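Local coordinates for protein FMN-dependent NADH-azoreductase 1 (Bacillus anthracis, PDB 3U7I) that probably uses FMN and NADH to reduce electrophilic quinones and to cleave the azo bond of aromatic azo compounds reductively into amines, at residues C[53-64]-C[77-88]. Numbering follows the deposited sequence.
Sequences VVPMIDKTVLSA and EEQKVTERMSEI
The carbonyl oxygen of Val53 is gripped side-on by one guanidinium group, Arg84 NE lying 2.8 Å and Arg84 NH2 3.0 Å from Val53 O. The oxygen sits at the guanidinium edge, near its plane, and with CG anti to the backbone N (chi1 176°) and a bend at chi2 the arginine brings that edge to the loop. A salt bridge from Arg84 NH1 to Glu87 OE1 occupies another part of the edge, while Ile88 CG1 covers one face, which together limit the rotation of the group. Beside this polar grip, Pro55 presses its ring onto the helix: Pro55 CB meets both Val81 CG2 and Met85 CG at 3.6 Å, CG lies against the aliphatic stem of Arg84, and CD reaches the tip of Ile88. The flavodoxin-like fold here joins strand 43-48 to strand 97-103 through two helices rather than one, 59-68 and 76-94; residues 59-64 of the first run almost perpendicular (89°) to residues 77-88 of the second. Asp58 is the N-cap of the first helix, its OD1 taking Val61 N at 3.1 Å and, weakly, Thr60 N. In the angle between the two helices, Met85, a selenomethionine, meets Val61 tip to tip, SE to CG1 3.7 Å, and Val61 CG2 rests on Val81. Where the helices come close, Ala64 CB lies 3.5 Å from Thr82 CG2, and the extended chain of Glu78 runs past Thr60 CG2 to accept Ser63 OG at OE2, from above the carboxylate plane, at 2.6 Å; its OE1 forms a salt bridge with Lys67 and accepts a hydrogen bond from Thr75 N.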
loop_
_atom_site.group_PDB
_atom_site.type_symbol
_atom_site.label_atom_id
_atom_site.label_comp_id
_atom_site.label_asym_id
_atom_site.label_seq_id
_atom_site.Cartn_x
_atom_site.Cartn_y
_atom_site.Cartn_z
ATOM N N VAL C 53 6.885 0.275 16.972
ATOM C CA VAL C 53 7.001 1.560 16.292
ATOM C C VAL C 53 7.625 1.346 14.917
ATOM O O VAL C 53 8.774 0.913 14.804
ATOM C CB VAL C 53 7.833 2.571 17.105
ATOM C CG1 VAL C 53 7.871 3.922 16.403
ATOM C CG2 VAL C 53 7.254 2.724 18.497
ATOM N N VAL C 54 6.842 1.619 13.876
ATOM C CA VAL C 54 7.332 1.555 12.498
ATOM C C VAL C 54 7.101 2.924 11.888
ATOM O O VAL C 54 5.976 3.233 11.465
ATOM C CB VAL C 54 6.603 0.471 11.671
ATOM C CG1 VAL C 54 7.104 0.464 10.234
ATOM C CG2 VAL C 54 6.768 -0.917 12.321
ATOM N N PRO C 55 8.152 3.768 11.887
ATOM C CA PRO C 55 8.024 5.154 11.418
ATOM C C PRO C 55 7.451 5.278 10.004
ATOM O O PRO C 55 7.854 4.593 9.063
ATOM C CB PRO C 55 9.467 5.677 11.478
ATOM C CG PRO C 55 10.088 4.882 12.592
ATOM C CD PRO C 55 9.493 3.501 12.450
HETATM N N MSE C 56 6.489 6.175 9.879
HETATM C CA MSE C 56 5.903 6.528 8.606
HETATM C C MSE C 56 6.720 7.663 7.981
HETATM O O MSE C 56 7.180 8.553 8.699
HETATM C CB MSE C 56 4.480 7.016 8.875
HETATM C CG MSE C 56 3.746 7.487 7.678
HETATM SE SE MSE C 56 2.089 8.252 8.285
HETATM C CE MSE C 56 2.765 9.942 9.013
ATOM N N ILE C 57 6.902 7.652 6.657
ATOM C CA ILE C 57 7.480 8.823 5.978
ATOM C C ILE C 57 6.546 10.039 6.109
ATOM O O ILE C 57 5.462 10.080 5.505
ATOM C CB ILE C 57 7.777 8.569 4.465
ATOM C CG1 ILE C 57 8.846 7.486 4.269
ATOM C CG2 ILE C 57 8.230 9.861 3.774
ATOM C CD1 ILE C 57 9.037 7.072 2.801
ATOM N N ASP C 58 6.954 11.019 6.909
ATOM C CA ASP C 58 6.222 12.286 6.998
ATOM C C ASP C 58 7.163 13.481 6.785
ATOM O O ASP C 58 8.333 13.301 6.433
ATOM C CB ASP C 58 5.458 12.410 8.332
ATOM C CG ASP C 58 6.361 12.236 9.554
ATOM O OD1 ASP C 58 7.590 12.447 9.445
ATOM O OD2 ASP C 58 5.840 11.884 10.633
ATOM N N LYS C 59 6.646 14.694 6.984
ATOM C CA LYS C 59 7.460 15.912 6.884
ATOM C C LYS C 59 8.785 15.797 7.644
ATOM O O LYS C 59 9.828 16.227 7.158
ATOM C CB LYS C 59 6.689 17.134 7.404
ATOM C CG LYS C 59 5.467 17.505 6.603
ATOM C CD LYS C 59 4.772 18.722 7.198
ATOM C CE LYS C 59 3.351 18.857 6.666
ATOM N NZ LYS C 59 2.686 20.129 7.111
ATOM N N THR C 60 8.739 15.226 8.843
ATOM C CA THR C 60 9.933 15.151 9.683
ATOM C C THR C 60 10.989 14.200 9.121
ATOM O O THR C 60 12.173 14.508 9.156
ATOM C CB THR C 60 9.598 14.766 11.146
ATOM O OG1 THR C 60 8.620 15.669 11.670
ATOM C CG2 THR C 60 10.845 14.832 12.019
ATOM N N VAL C 61 10.558 13.047 8.605
ATOM C CA VAL C 61 11.473 12.066 8.014
ATOM C C VAL C 61 12.130 12.602 6.729
ATOM O O VAL C 61 13.336 12.417 6.513
ATOM C CB VAL C 61 10.757 10.718 7.732
ATOM C CG1 VAL C 61 11.640 9.796 6.885
ATOM C CG2 VAL C 61 10.353 10.039 9.033
ATOM N N LEU C 62 11.333 13.262 5.882
ATOM C CA LEU C 62 11.830 13.852 4.639
ATOM C C LEU C 62 12.834 14.966 4.941
ATOM O O LEU C 62 13.839 15.123 4.243
ATOM C CB LEU C 62 10.672 14.382 3.788
ATOM C CG LEU C 62 9.678 13.328 3.296
ATOM C CD1 LEU C 62 8.449 13.971 2.644
ATOM C CD2 LEU C 62 10.373 12.397 2.339
ATOM N N SER C 63 12.554 15.728 5.993
ATOM C CA SER C 63 13.481 16.741 6.485
ATOM C C SER C 63 14.791 16.114 6.997
ATOM O O SER C 63 15.889 16.570 6.665
ATOM C CB SER C 63 12.807 17.556 7.593
ATOM O OG SER C 63 13.726 18.424 8.228
ATOM N N ALA C 64 14.665 15.072 7.814
ATOM C CA ALA C 64 15.815 14.365 8.353
ATOM C C ALA C 64 16.677 13.853 7.210
ATOM O O ALA C 64 17.899 14.036 7.199
ATOM C CB ALA C 64 15.359 13.217 9.229
ATOM N N GLU C 77 14.036 15.401 17.285
ATOM C CA GLU C 77 13.002 14.509 16.763
ATOM C C GLU C 77 13.401 13.832 15.443
ATOM O O GLU C 77 13.045 12.677 15.205
ATOM C CB GLU C 77 11.651 15.228 16.637
ATOM C CG GLU C 77 11.717 16.742 16.543
ATOM C CD GLU C 77 10.361 17.359 16.218
ATOM O OE1 GLU C 77 9.814 18.098 17.071
ATOM O OE2 GLU C 77 9.840 17.102 15.108
ATOM N N GLU C 78 14.143 14.544 14.598
ATOM C CA GLU C 78 14.714 13.944 13.390
ATOM C C GLU C 78 15.725 12.849 13.740
ATOM O O GLU C 78 15.769 11.799 13.098
ATOM C CB GLU C 78 15.374 15.013 12.521
ATOM C CG GLU C 78 14.381 15.955 11.885
ATOM C CD GLU C 78 15.037 17.180 11.298
ATOM O OE1 GLU C 78 16.272 17.314 11.438
ATOM O OE2 GLU C 78 14.318 18.015 10.699
ATOM N N GLN C 79 16.539 13.099 14.755
ATOM C CA GLN C 79 17.502 12.117 15.234
ATOM C C GLN C 79 16.787 10.860 15.745
ATOM O O GLN C 79 17.135 9.733 15.377
ATOM C CB GLN C 79 18.359 12.741 16.340
ATOM C CG GLN C 79 19.340 11.799 16.998
ATOM C CD GLN C 79 19.830 12.323 18.335
ATOM O OE1 GLN C 79 19.830 13.535 18.581
ATOM N NE2 GLN C 79 20.241 11.411 19.215
ATOM N N LYS C 80 15.768 11.066 16.577
ATOM C CA LYS C 80 15.045 9.973 17.218
ATOM C C LYS C 80 14.310 9.072 16.218
ATOM O O LYS C 80 14.344 7.843 16.340
ATOM C CB LYS C 80 14.075 10.526 18.265
ATOM C CG LYS C 80 13.219 9.481 18.959
ATOM C CD LYS C 80 12.003 10.131 19.615
ATOM C CE LYS C 80 10.912 9.111 19.940
ATOM N NZ LYS C 80 9.621 9.753 20.340
ATOM N N VAL C 81 13.646 9.669 15.230
ATOM C CA VAL C 81 12.927 8.860 14.243
ATOM C C VAL C 81 13.873 8.079 13.322
ATOM O O VAL C 81 13.642 6.894 13.073
ATOM C CB VAL C 81 11.877 9.674 13.428
ATOM C CG1 VAL C 81 12.550 10.772 12.612
ATOM C CG2 VAL C 81 11.051 8.740 12.530
ATOM N N THR C 82 14.941 8.725 12.847
ATOM C CA THR C 82 15.926 8.055 11.975
ATOM C C THR C 82 16.715 6.930 12.670
ATOM O O THR C 82 17.114 5.949 12.028
ATOM C CB THR C 82 16.913 9.056 11.288
ATOM O OG1 THR C 82 17.537 9.890 12.270
ATOM C CG2 THR C 82 16.183 9.930 10.261
ATOM N N GLU C 83 16.942 7.076 13.974
ATOM C CA GLU C 83 17.572 6.018 14.762
ATOM C C GLU C 83 16.703 4.760 14.788
ATOM O O GLU C 83 17.209 3.643 14.658
ATOM C CB GLU C 83 17.869 6.505 16.183
ATOM C CG GLU C 83 19.148 7.331 16.283
ATOM C CD GLU C 83 19.250 8.138 17.574
ATOM O OE1 GLU C 83 18.518 7.824 18.543
ATOM O OE2 GLU C 83 20.063 9.093 17.609
ATOM N N ARG C 84 15.394 4.946 14.945
ATOM C CA ARG C 84 14.447 3.833 14.902
ATOM C C ARG C 84 14.345 3.208 13.491
ATOM O O ARG C 84 14.287 1.978 13.349
ATOM C CB ARG C 84 13.071 4.286 15.415
ATOM C CG ARG C 84 11.987 3.226 15.334
ATOM C CD ARG C 84 12.372 1.954 16.082
ATOM N NE ARG C 84 11.349 0.929 15.895
ATOM C CZ ARG C 84 11.558 -0.382 15.999
ATOM N NH1 ARG C 84 12.770 -0.848 16.289
ATOM N NH2 ARG C 84 10.553 -1.227 15.795
HETATM N N MSE C 85 14.323 4.044 12.451
HETATM C CA MSE C 85 14.337 3.531 11.079
HETATM C C MSE C 85 15.612 2.728 10.820
HETATM O O MSE C 85 15.578 1.683 10.163
HETATM C CB MSE C 85 14.186 4.668 10.066
HETATM C CG MSE C 85 12.882 5.420 10.220
HETATM SE SE MSE C 85 12.636 6.772 8.842
HETATM C CE MSE C 85 11.616 5.721 7.536
ATOM N N SER C 86 16.730 3.207 11.358
ATOM C CA SER C 86 17.987 2.480 11.254
ATOM C C SER C 86 17.946 1.109 11.956
ATOM O O SER C 86 18.455 0.114 11.414
ATOM C CB SER C 86 19.147 3.311 11.782
ATOM O OG SER C 86 20.345 2.552 11.692
ATOM N N GLU C 87 17.355 1.066 13.157
ATOM C CA GLU C 87 17.133 -0.195 13.879
ATOM C C GLU C 87 16.367 -1.183 13.022
ATOM O O GLU C 87 16.776 -2.334 12.874
ATOM C CB GLU C 87 16.323 0.022 15.160
ATOM C CG GLU C 87 17.059 0.649 16.314
ATOM C CD GLU C 87 16.152 0.857 17.525
ATOM O OE1 GLU C 87 14.955 0.484 17.452
ATOM O OE2 GLU C 87 16.639 1.390 18.551
ATOM N N ILE C 88 15.235 -0.736 12.477
ATOM C CA ILE C 88 14.386 -1.586 11.643
ATOM C C ILE C 88 15.112 -2.121 10.393
ATOM O O ILE C 88 14.965 -3.291 10.036
ATOM C CB ILE C 88 13.091 -0.853 11.217
ATOM C CG1 ILE C 88 12.162 -0.670 12.422
ATOM C CG2 ILE C 88 12.397 -1.626 10.116
ATOM C CD1 ILE C 88 10.959 0.206 12.148
#